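Side-chain contacts in CELL WALL surface anchor family protein (Streptococcus pneumoniae, PDB 2WW8), which probably serves as the pilus adhesin by which the bacterium recognises and attaches to host cells: residues K323-D327 with K328-V332; L363-A366 with D367-L370; T553-M556 with Q557-S560. All coordinates share one frame; numbering follows the deposited sequence. Where two conformers were deposited one is given.

Interaction 1 (K323-D327 with K328-V332); sequences KLTND and KNDIV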
loop_
_atom_site.group_PDB
_atom_site.type_symbol
_atom_site.label_atom_id
_atom_site.label_comp_id
_atom_site.label_asym_id
_atom_site.label_seq_id
_atom_site.Cartn_x
_atom_site.Cartn_y
_atom_site.Cartn_z
ATOM N N LYS A 323 -22.957 4.966 27.686
ATOM C CA LYS A 323 -23.633 5.846 26.742
ATOM C C LYS A 323 -23.723 5.170 25.355
ATOM O O LYS A 323 -22.692 4.680 24.795
ATOM C CB LYS A 323 -22.832 7.135 26.688
ATOM C CG LYS A 323 -23.545 8.315 26.045
ATOM C CD LYS A 323 -22.594 9.492 25.771
ATOM C CE LYS A 323 -22.109 9.501 24.330
ATOM N NZ LYS A 323 -20.859 10.299 24.215
ATOM N N LEU A 324 -24.961 5.052 24.839
ATOM C CA LEU A 324 -25.213 4.558 23.466
ATOM C C LEU A 324 -24.513 5.524 22.528
ATOM O O LEU A 324 -24.732 6.748 22.624
ATOM C CB LEU A 324 -26.715 4.583 23.136
ATOM C CG LEU A 324 -27.457 3.370 23.702
ATOM C CD1 LEU A 324 -28.926 3.583 23.392
ATOM C CD2 LEU A 324 -26.892 2.104 23.103
ATOM N N THR A 325 -23.665 5.025 21.630
ATOM C CA THR A 325 -22.866 5.923 20.798
ATOM C C THR A 325 -22.651 5.300 19.412
ATOM O O THR A 325 -22.527 4.073 19.331
ATOM C CB THR A 325 -21.466 6.239 21.395
ATOM O OG1 THR A 325 -20.769 7.179 20.557
ATOM C CG2 THR A 325 -20.556 5.032 21.493
ATOM N N ASN A 326 -22.544 6.128 18.369
ATOM C CA ASN A 326 -22.062 5.676 17.056
ATOM C C ASN A 326 -20.898 6.542 16.571
ATOM O O ASN A 326 -20.494 6.515 15.403
ATOM C CB ASN A 326 -23.193 5.669 16.019
ATOM C CG ASN A 326 -23.720 7.087 15.734
ATOM O OD1 ASN A 326 -23.333 8.042 16.390
ATOM N ND2 ASN A 326 -24.569 7.232 14.730
ATOM N N ASP A 327 -20.356 7.348 17.476
ATOM C CA ASP A 327 -19.225 8.184 17.067
ATOM C C ASP A 327 -17.955 7.287 17.012
ATOM O O ASP A 327 -17.666 6.577 17.974
ATOM C CB ASP A 327 -19.046 9.288 18.128
ATOM C CG ASP A 327 -17.722 10.026 17.968
ATOM O OD1 ASP A 327 -16.662 9.562 18.463
ATOM O OD2 ASP A 327 -17.760 11.073 17.307
ATOM N N LYS A 328 -17.214 7.317 15.899
ATOM C CA LYS A 328 -16.019 6.473 15.721
ATOM C C LYS A 328 -14.944 6.566 16.822
ATOM O O LYS A 328 -14.334 5.553 17.219
ATOM C CB LYS A 328 -15.373 6.755 14.348
ATOM C CG LYS A 328 -16.256 6.332 13.137
ATOM C CD LYS A 328 -16.960 4.961 13.334
ATOM C CE LYS A 328 -17.881 4.614 12.126
ATOM N NZ LYS A 328 -18.424 3.224 12.187
ATOM N N ASN A 329 -14.696 7.773 17.327
ATOM C CA ASN A 329 -13.723 7.955 18.394
ATOM C C ASN A 329 -14.194 7.364 19.718
ATOM O O ASN A 329 -13.432 6.741 20.474
ATOM C CB ASN A 329 -13.411 9.449 18.567
ATOM C CG ASN A 329 -12.481 10.013 17.484
ATOM O OD1 ASN A 329 -12.803 11.038 16.891
ATOM N ND2 ASN A 329 -11.342 9.355 17.215
ATOM N N ASP A 330 -15.473 7.560 20.010
ATOM C CA ASP A 330 -16.117 6.979 21.185
ATOM C C ASP A 330 -16.070 5.457 21.107
ATOM O O ASP A 330 -15.875 4.824 22.140
ATOM C CB ASP A 330 -17.615 7.332 21.261
ATOM C CG ASP A 330 -17.927 8.783 21.713
ATOM O OD1 ASP A 330 -16.979 9.594 21.934
ATOM O OD2 ASP A 330 -19.169 9.060 21.853
ATOM N N ILE A 331 -16.315 4.898 19.924
ATOM C CA ILE A 331 -16.304 3.440 19.740
ATOM C C ILE A 331 -14.910 2.877 20.024
ATOM O O ILE A 331 -14.794 1.845 20.695
ATOM C CB ILE A 331 -16.766 3.029 18.326
ATOM C CG1 ILE A 331 -18.290 3.312 18.182
ATOM C CG2 ILE A 331 -16.425 1.545 18.088
ATOM C CD1 ILE A 331 -18.728 3.475 16.787
ATOM N N VAL A 332 -13.870 3.561 19.536
ATOM C CA VAL A 332 -12.486 3.203 19.864
ATOM C C VAL A 332 -12.241 3.154 21.392
ATOM O O VAL A 332 -11.573 2.275 21.913
ATOM C CB VAL A 332 -11.437 4.104 19.175
ATOM C CG1 VAL A 332 -9.978 3.864 19.752
ATOM C CG2 VAL A 332 -11.477 3.884 17.656
HETATM O O HOH W 1 -15.542 12.598 16.866
#
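The carboxylate of Asp330 is held by two donors that meet the same oxygen from different sides. Thr325 OG1 lies 2.8 Å from Asp330 OD2 on its anti side, only 15° out of the carboxylate plane. Lys323 NZ reaches Asp330 OD2 on the syn side at 3.2 Å, sitting 35° out of that plane, and forms a salt bridge. The lysine chain, bent at its third torsion, crosses the aspartate at about a right angle. The second flat group, the carboxylate of Asp327, uses the anti lone pair of OD1 to accept from Asp330 N at 2.8 Å, while a water donates to Asp327 OD2 and, at longer range, to Asn329 OD1. Asp327 is the N-cap of helix 328-337, and the bond from Asp330 N is its capping bond. With CG anti to the backbone N (chi1 168°), the Asp327 side chain turns back over the first turn, and Ile331 N bonds to Asp327 O at 2.9 Å. An ST turn leads into the cap, since Thr325 OG1 also accepts from Asp327 N at 3.1 Å, and so ties the cap residue to the carboxylate of Asp330. The carboxylates come within 3.5 Å between Asp327 OD1 and Asp330 OD1, a like-charge approach that Lys323 and the helix N-terminus probably ease. Ile331, buried, packs its CD1 3.8 Å from Asn326 C and touches Ile259 and Thr263 of helix 247-263.

Interaction 2 (L363-A366 with D367-L370); sequences LMKA and DEIL. With CA (calcium ion), chain C.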
loop_
_atom_site.group_PDB
_atom_site.type_symbol
_atom_site.label_atom_id
_atom_site.label_comp_id
_atom_site.label_asym_id
_atom_site.label_seq_id
_atom_site.Cartn_x
_atom_site.Cartn_y
_atom_site.Cartn_z
ATOM N N LEU A 363 -28.765 -6.190 34.484
ATOM C CA LEU A 363 -29.984 -6.117 33.671
ATOM C C LEU A 363 -30.641 -4.746 33.908
ATOM O O LEU A 363 -31.113 -4.106 32.967
ATOM C CB LEU A 363 -30.923 -7.272 34.065
ATOM C CG LEU A 363 -30.499 -8.662 33.594
ATOM C CD1 LEU A 363 -31.358 -9.737 34.325
ATOM C CD2 LEU A 363 -30.534 -8.839 32.059
ATOM N N MET A 364 -30.687 -4.287 35.160
ATOM C CA MET A 364 -31.169 -2.940 35.449
ATOM C C MET A 364 -30.479 -1.801 34.723
ATOM O O MET A 364 -31.157 -0.893 34.233
ATOM C CB MET A 364 -31.260 -2.604 36.951
ATOM C CG MET A 364 -32.237 -3.464 37.670
ATOM S SD MET A 364 -31.988 -3.478 39.464
ATOM C CE MET A 364 -31.993 -1.680 39.860
ATOM N N LYS A 365 -29.146 -1.854 34.660
ATOM C CA LYS A 365 -28.358 -0.872 33.969
ATOM C C LYS A 365 -28.675 -0.946 32.460
ATOM O O LYS A 365 -28.832 0.091 31.866
ATOM C CB LYS A 365 -26.856 -1.066 34.249
ATOM C CG LYS A 365 -26.044 0.084 33.589
ATOM C CD LYS A 365 -26.597 1.453 34.004
ATOM C CE LYS A 365 -25.957 1.916 35.291
ATOM N NZ LYS A 365 -26.472 3.274 35.616
ATOM N N ALA A 366 -28.785 -2.125 31.844
ATOM C CA ALA A 366 -29.161 -2.190 30.411
ATOM C C ALA A 366 -30.564 -1.595 30.187
ATOM O O ALA A 366 -30.766 -0.797 29.283
ATOM C CB ALA A 366 -29.151 -3.622 29.897
ATOM N N ASP A 367 -31.548 -1.934 31.014
ATOM C CA ASP A 367 -32.894 -1.334 30.848
ATOM C C ASP A 367 -32.851 0.195 31.011
ATOM O O ASP A 367 -33.489 0.893 30.231
ATOM C CB ASP A 367 -33.815 -1.949 31.916
ATOM C CG ASP A 367 -35.273 -1.623 31.699
ATOM O OD1 ASP A 367 -35.717 -1.500 30.554
ATOM O OD2 ASP A 367 -36.023 -1.528 32.678
ATOM N N GLU A 368 -32.077 0.711 31.978
ATOM C CA GLU A 368 -31.905 2.153 32.158
ATOM C C GLU A 368 -31.324 2.849 30.929
ATOM O O GLU A 368 -31.870 3.859 30.447
ATOM C CB GLU A 368 -31.019 2.446 33.398
ATOM C CG GLU A 368 -30.673 3.892 33.607
ATOM C CD GLU A 368 -29.900 4.099 34.939
ATOM O OE1 GLU A 368 -29.336 3.171 35.572
ATOM O OE2 GLU A 368 -29.889 5.239 35.416
ATOM N N ILE A 369 -30.220 2.328 30.404
ATOM C CA ILE A 369 -29.628 2.893 29.192
ATOM C C ILE A 369 -30.623 2.918 28.018
ATOM O O ILE A 369 -30.763 3.940 27.362
ATOM C CB ILE A 369 -28.330 2.149 28.784
ATOM C CG1 ILE A 369 -27.283 2.434 29.874
ATOM C CG2 ILE A 369 -27.887 2.515 27.336
ATOM C CD1 ILE A 369 -26.074 1.575 29.694
ATOM N N LEU A 370 -31.262 1.793 27.725
ATOM C CA LEU A 370 -32.231 1.741 26.586
ATOM C C LEU A 370 -33.445 2.629 26.858
ATOM O O LEU A 370 -33.857 3.397 25.981
ATOM C CB LEU A 370 -32.628 0.293 26.385
ATOM C CG LEU A 370 -31.533 -0.586 25.794
ATOM C CD1 LEU A 370 -31.972 -2.028 25.925
ATOM C CD2 LEU A 370 -31.239 -0.172 24.266
HETATM CA CA CA C . -38.133 -1.467 31.528
HETATM O O HOH W 2 -38.939 -0.800 33.665
HETATM O O HOH W 3 -38.364 0.811 30.750
HETATM O O HOH W 4 -40.585 -1.581 31.500
#
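Ala366 and Lys365 meet the following turn of helix 359-373 in different ways. The carbonyl of Ala366 accepts from Leu370 N in a regular helical bond of 3.1 Å, and its methyl group packs on Val228 of strand 225-232. Lys365 works through its side chain, forming a salt bridge with Glu368 one turn on, Lys365 NZ standing 2.9 Å from Glu368 OE1. The ammonium approaches from above the carboxylate, 59° out of its plane. Two successive bends in the lysine, chi2 52° and chi3 87°, fold the chain back along the helix, whereas the glutamate runs out extended beyond CG. The fold also brings Lys365 CD within 3.6 Å of Glu368 OE1, and Lys365 CG touches Ile369 CD1 at 4.2 Å.

Asp367, by contrast, is directed to a calcium ion. Its backbone is held in the helix, with Asp367 N donating to Leu363 O, but its carboxylate grips the metal with both oxygens: Asp367 OD2 is 2.4 Å and Asp367 OD1 2.6 Å from the calcium. Three waters, Asn526 and Asp530 complete the site, and Tyr532 OH is hydrogen-bonded to Asp367 OD1. Two adjacent residues therefore use their carboxylates differently: Glu368 is paired with an ammonium within its own helix, while the bidentate Asp367 ties the helix through calcium to the 526-530 region, its negative charge probably balanced largely by the metal.

Interaction 3 (T553-M556 with Q557-S560); sequences TSFM and QSIS
Ser558 OG donates to Phe555 O at 2.6 Å, near the end of helix 549-558. Its hydroxyl stands between the backbone N and the carbonyl carbon (chi1 76°), which turns it back along the helix. Two residues on, Ser560 OG donates to Met556 O at 2.8 Å. Each serine approaches its acceptor tilted 25° from the carbonyl plane. Regular helical bonding runs from Gln557 N to Thr553 O and, more bent, from Ser558 N to Ser554 O; beyond it, the bonds from Ile559 N to Phe555 O and Met556 O are weak, so the serine hydroxyls supplement a fading backbone pattern.

Apolar packing gathers round Ile559. Its CD1 lies 3.8 Å from Phe555 CE2 and its CG2 3.9 Å from Phe555 CZ, so both branches touch the ring, the two side chains crossing at a slant. Met556 runs alongside Ile559, pointing the same way, with Met556 SD 4.1 Å from Ile559 CD1, and Met556 CE reaches the edge of the Phe555 ring in its plane.

A partly exposed contact joins Gln557 NE2 and the methyl Thr553 CG2, 3.7 Å apart, and a water donates to Gln557 OE1 at 2.9 Å. Thr553 OG1 is itself bonded to Glu549 O.

Strand 533-539, helix 549-558 and strand 566-569 form a beta-alpha-beta unit. Met556 touches Tyr566 of the last strand and Thr386 of strand 379-386, Phe555 and Ile559 meet helix 516-526, and Ser560 OG is hydrogen-bonded to Thr536 in the first strand.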
loop_
_atom_site.group_PDB
_atom_site.type_symbol
_atom_site.label_atom_id
_atom_site.label_comp_id
_atom_site.label_asym_id
_atom_site.label_seq_id
_atom_site.Cartn_x
_atom_site.Cartn_y
_atom_site.Cartn_z
ATOM N N THR A 553 -29.864 -23.572 33.417
ATOM C CA THR A 553 -30.349 -23.389 32.054
ATOM C C THR A 553 -31.733 -22.759 32.015
ATOM O O THR A 553 -31.956 -21.844 31.200
ATOM C CB THR A 553 -30.348 -24.742 31.309
ATOM O OG1 THR A 553 -28.964 -25.102 31.169
ATOM C CG2 THR A 553 -31.007 -24.720 29.913
ATOM N N SER A 554 -32.663 -23.271 32.817
ATOM C CA SER A 554 -33.987 -22.660 32.915
ATOM C C SER A 554 -33.899 -21.187 33.294
ATOM O O SER A 554 -34.584 -20.364 32.697
ATOM C CB SER A 554 -34.847 -23.368 33.956
ATOM O OG SER A 554 -34.844 -24.737 33.638
ATOM N N PHE A 555 -33.050 -20.838 34.257
ATOM C CA PHE A 555 -32.912 -19.473 34.702
ATOM C C PHE A 555 -32.404 -18.561 33.574
ATOM O O PHE A 555 -32.904 -17.446 33.423
ATOM C CB PHE A 555 -31.927 -19.325 35.884
ATOM C CG PHE A 555 -31.578 -17.915 36.132
ATOM C CD1 PHE A 555 -32.469 -17.094 36.853
ATOM C CD2 PHE A 555 -30.417 -17.377 35.574
ATOM C CE1 PHE A 555 -32.171 -15.746 36.975
ATOM C CE2 PHE A 555 -30.117 -16.044 35.710
ATOM C CZ PHE A 555 -31.000 -15.209 36.434
ATOM N N MET A 556 -31.352 -18.967 32.863
ATOM C CA MET A 556 -30.754 -18.138 31.802
ATOM C C MET A 556 -31.717 -17.952 30.620
ATOM O O MET A 556 -31.774 -16.883 29.995
ATOM C CB MET A 556 -29.460 -18.838 31.314
ATOM C CG MET A 556 -28.269 -18.715 32.279
ATOM S SD MET A 556 -27.846 -16.998 32.675
ATOM C CE MET A 556 -26.826 -17.266 34.127
ATOM N N GLN A 557 -32.462 -18.996 30.300
ATOM C CA GLN A 557 -33.553 -18.857 29.324
ATOM C C GLN A 557 -34.588 -17.789 29.749
ATOM O O GLN A 557 -35.066 -17.032 28.880
ATOM C CB GLN A 557 -34.237 -20.201 29.132
ATOM C CG GLN A 557 -33.400 -21.179 28.278
ATOM C CD GLN A 557 -33.937 -22.607 28.299
ATOM O OE1 GLN A 557 -34.784 -22.932 29.113
ATOM N NE2 GLN A 557 -33.400 -23.478 27.436
ATOM N N SER A 558 -34.900 -17.718 31.052
ATOM C CA SER A 558 -35.959 -16.838 31.555
ATOM C C SER A 558 -35.438 -15.414 31.615
ATOM O O SER A 558 -36.239 -14.504 31.749
ATOM C CB SER A 558 -36.383 -17.210 32.986
ATOM O OG SER A 558 -35.389 -16.749 33.911
ATOM N N ILE A 559 -34.130 -15.180 31.529
ATOM C CA ILE A 559 -33.696 -13.786 31.376
ATOM C C ILE A 559 -33.216 -13.496 29.972
ATOM O O ILE A 559 -32.377 -12.623 29.768
ATOM C CB ILE A 559 -32.654 -13.374 32.425
ATOM C CG1 ILE A 559 -31.381 -14.247 32.323
ATOM C CG2 ILE A 559 -33.266 -13.442 33.866
ATOM C CD1 ILE A 559 -30.127 -13.562 32.808
ATOM N N SER A 560 -33.733 -14.245 29.002
ATOM C CA SER A 560 -33.510 -13.962 27.585
ATOM C C SER A 560 -34.905 -13.763 26.994
ATOM O O SER A 560 -35.884 -14.213 27.598
ATOM C CB SER A 560 -32.908 -15.200 26.878
ATOM O OG SER A 560 -31.711 -15.593 27.524
HETATM O O HOH W 5 -34.945 -25.597 30.365
#

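All three contacts are local, each within one continuous piece of chain around the parallel five-stranded sheet, yet their chemistry follows their place. Interaction 1 opens a helix at a partly exposed edge and relies on charge and capping; interaction 3 closes one, with hydroxyls bonded to carbonyls and a compact apolar cluster. Interaction 2 lies between them as the most buried, in the middle of a helix whose bonding is regular and whose calcium link reaches other parts of the chain. It touches both others by packing: Leu324 meets Ile369, and Leu363 meets Ile559. Interactions 1 and 3 stay apart, their nearest atoms about 17 Å from each other.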